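Local coordinates for protein cell divisionFtsK/SpoIIIE (Thermomonospora curvata, PDB 4NH0) that is part of the ESX (type VII) secretion system that exports proteins including EsxA and EsxB; it has weak intrinsic ATPase activity and might be the translocase subunit, at residues 278-283 against 322-327. Numbering follows the deposited sequence.
Sequences LRVPIG and RTLVLA
Val280 and Ile282 of strand 279-283 pack against Leu324 and Ala327 of helix 322-327, the two axes coming within 8.5 Å and running closer to antiparallel than parallel, at 149°. Val280 does most of the work. Its CB faces the helix and lies 4.0 Å from CB of Ala327, the branching carbon of the valine set against the alanine methyl. CG1, anti to the carbonyl carbon (chi1 -68°), rests against the alanine carbonyl, 3.9 Å from Ala327 O, whose hydrogen bond goes to the hydroxyl of Thr331. CG2 touches the alanine methyl too, 4.1 Å from Ala327 CB, but comes closest to Leu324 CD1, at 3.8 Å, the valine and leucine side chains crossing at about a right angle. Leu324 does not point straight at the strand from its backbone; CG stands anti to the backbone N (chi1 178°), and the branch ending in CD1 makes the approach. The same methyl also meets Ile282 CG2, more loosely at 4.2 Å, with isoleucine and leucine lying side by side and pointing the same way. CD1 thus touches a methyl from each of two strand residues. Leu251 of helix 251-254 also touches Ala327, while Leu324 leans on Leu455 of strand 452-458. Helix 317-329 starts at Lys317, within the predicted P-loop (Walker A) of the first FtsK domain, with Leu324 about 10 Å from Lys317, side chain to side chain. The contact therefore joins the P-loop helix to a strand in the antiparallel part of the mixed sheet. Its side-chain contacts are between aliphatic groups of buried residues, with one methyl also against a carbonyl, while Val280 bonds through its backbone to Leu293; cohesion between strand and helix here is consistent with van der Waals contact and burial of apolar surface.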
loop_
_atom_site.group_PDB
_atom_site.type_symbol
_atom_site.label_atom_id
_atom_site.label_comp_id
_atom_site.label_asym_id
_atom_site.label_seq_id
_atom_site.Cartn_x
_atom_site.Cartn_y
_atom_site.Cartn_z
ATOM N N LEU A 278 45.554 25.285 -3.649
ATOM C CA LEU A 278 45.124 24.658 -2.402
ATOM C C LEU A 278 46.069 24.991 -1.252
ATOM O O LEU A 278 46.278 24.179 -0.352
ATOM C CB LEU A 278 45.007 23.142 -2.576
ATOM C CG LEU A 278 43.626 22.588 -2.935
ATOM C CD1 LEU A 278 42.977 23.381 -4.055
ATOM C CD2 LEU A 278 43.732 21.122 -3.317
ATOM N N ARG A 279 46.638 26.190 -1.296
ATOM C CA ARG A 279 47.539 26.663 -0.253
ATOM C C ARG A 279 47.086 28.023 0.256
ATOM O O ARG A 279 47.160 29.021 -0.459
ATOM C CB ARG A 279 48.973 26.744 -0.774
ATOM C CG ARG A 279 49.933 27.450 0.168
ATOM C CD ARG A 279 51.321 27.560 -0.437
ATOM N NE ARG A 279 52.105 26.345 -0.237
ATOM C CZ ARG A 279 53.067 26.222 0.671
ATOM N NH1 ARG A 279 53.370 27.241 1.463
ATOM N NH2 ARG A 279 53.732 25.081 0.786
ATOM N N VAL A 280 46.612 28.053 1.496
ATOM C CA VAL A 280 46.108 29.281 2.095
ATOM C C VAL A 280 46.713 29.506 3.475
ATOM O O VAL A 280 47.056 28.549 4.169
ATOM C CB VAL A 280 44.571 29.256 2.210
ATOM C CG1 VAL A 280 43.934 29.308 0.832
ATOM C CG2 VAL A 280 44.117 28.020 2.967
ATOM N N PRO A 281 46.862 30.778 3.874
ATOM C CA PRO A 281 47.355 31.093 5.217
ATOM C C PRO A 281 46.287 30.858 6.279
ATOM O O PRO A 281 45.112 31.122 6.033
ATOM C CB PRO A 281 47.711 32.576 5.116
ATOM C CG PRO A 281 46.796 33.099 4.073
ATOM C CD PRO A 281 46.653 31.992 3.068
ATOM N N ILE A 282 46.695 30.362 7.441
ATOM C CA ILE A 282 45.761 30.117 8.533
ATOM C C ILE A 282 46.080 31.001 9.732
ATOM O O ILE A 282 45.265 31.143 10.642
ATOM C CB ILE A 282 45.777 28.643 8.974
ATOM C CG1 ILE A 282 47.153 28.267 9.525
ATOM C CG2 ILE A 282 45.395 27.738 7.817
ATOM C CD1 ILE A 282 47.264 26.820 9.952
ATOM N N GLY A 283 47.268 31.596 9.726
ATOM C CA GLY A 283 47.694 32.455 10.814
ATOM C C GLY A 283 49.157 32.841 10.719
ATOM O O GLY A 283 49.784 32.683 9.673
ATOM N N ARG A 322 36.422 27.173 10.263
ATOM C CA ARG A 322 35.732 28.208 9.505
ATOM C C ARG A 322 36.727 29.022 8.693
ATOM O O ARG A 322 36.493 29.326 7.525
ATOM C CB ARG A 322 34.945 29.128 10.437
ATOM C CG ARG A 322 33.847 28.433 11.214
ATOM C CD ARG A 322 33.187 29.377 12.203
ATOM N NE ARG A 322 32.581 30.529 11.543
ATOM C CZ ARG A 322 31.324 30.569 11.115
ATOM N NH1 ARG A 322 30.532 29.518 11.275
ATOM N NH2 ARG A 322 30.857 31.661 10.528
ATOM N N THR A 323 37.842 29.367 9.325
ATOM C CA THR A 323 38.870 30.180 8.691
ATOM C C THR A 323 39.506 29.456 7.510
ATOM O O THR A 323 39.741 30.055 6.463
ATOM C CB THR A 323 39.967 30.572 9.696
ATOM O OG1 THR A 323 39.366 31.170 10.850
ATOM C CG2 THR A 323 40.940 31.554 9.070
ATOM N N LEU A 324 39.778 28.167 7.682
ATOM C CA LEU A 324 40.400 27.372 6.629
ATOM C C LEU A 324 39.500 27.257 5.406
ATOM O O LEU A 324 39.948 27.447 4.278
ATOM C CB LEU A 324 40.755 25.979 7.145
ATOM C CG LEU A 324 41.369 25.039 6.106
ATOM C CD1 LEU A 324 42.620 25.655 5.505
ATOM C CD2 LEU A 324 41.680 23.684 6.716
ATOM N N VAL A 325 38.230 26.944 5.638
ATOM C CA VAL A 325 37.269 26.790 4.554
ATOM C C VAL A 325 37.033 28.109 3.823
ATOM O O VAL A 325 37.088 28.165 2.595
ATOM C CB VAL A 325 35.922 26.252 5.073
ATOM C CG1 VAL A 325 34.861 26.327 3.989
ATOM C CG2 VAL A 325 36.081 24.824 5.567
ATOM N N LEU A 326 36.780 29.169 4.583
ATOM C CA LEU A 326 36.495 30.477 4.003
ATOM C C LEU A 326 37.677 31.005 3.197
ATOM O O LEU A 326 37.492 31.645 2.163
ATOM C CB LEU A 326 36.119 31.477 5.097
ATOM C CG LEU A 326 35.683 32.858 4.610
ATOM C CD1 LEU A 326 34.473 32.736 3.704
ATOM C CD2 LEU A 326 35.384 33.778 5.782
ATOM N N ALA A 327 38.888 30.730 3.670
ATOM C CA ALA A 327 40.095 31.150 2.967
ATOM C C ALA A 327 40.206 30.446 1.623
ATOM O O ALA A 327 40.480 31.077 0.603
ATOM C CB ALA A 327 41.325 30.877 3.810
#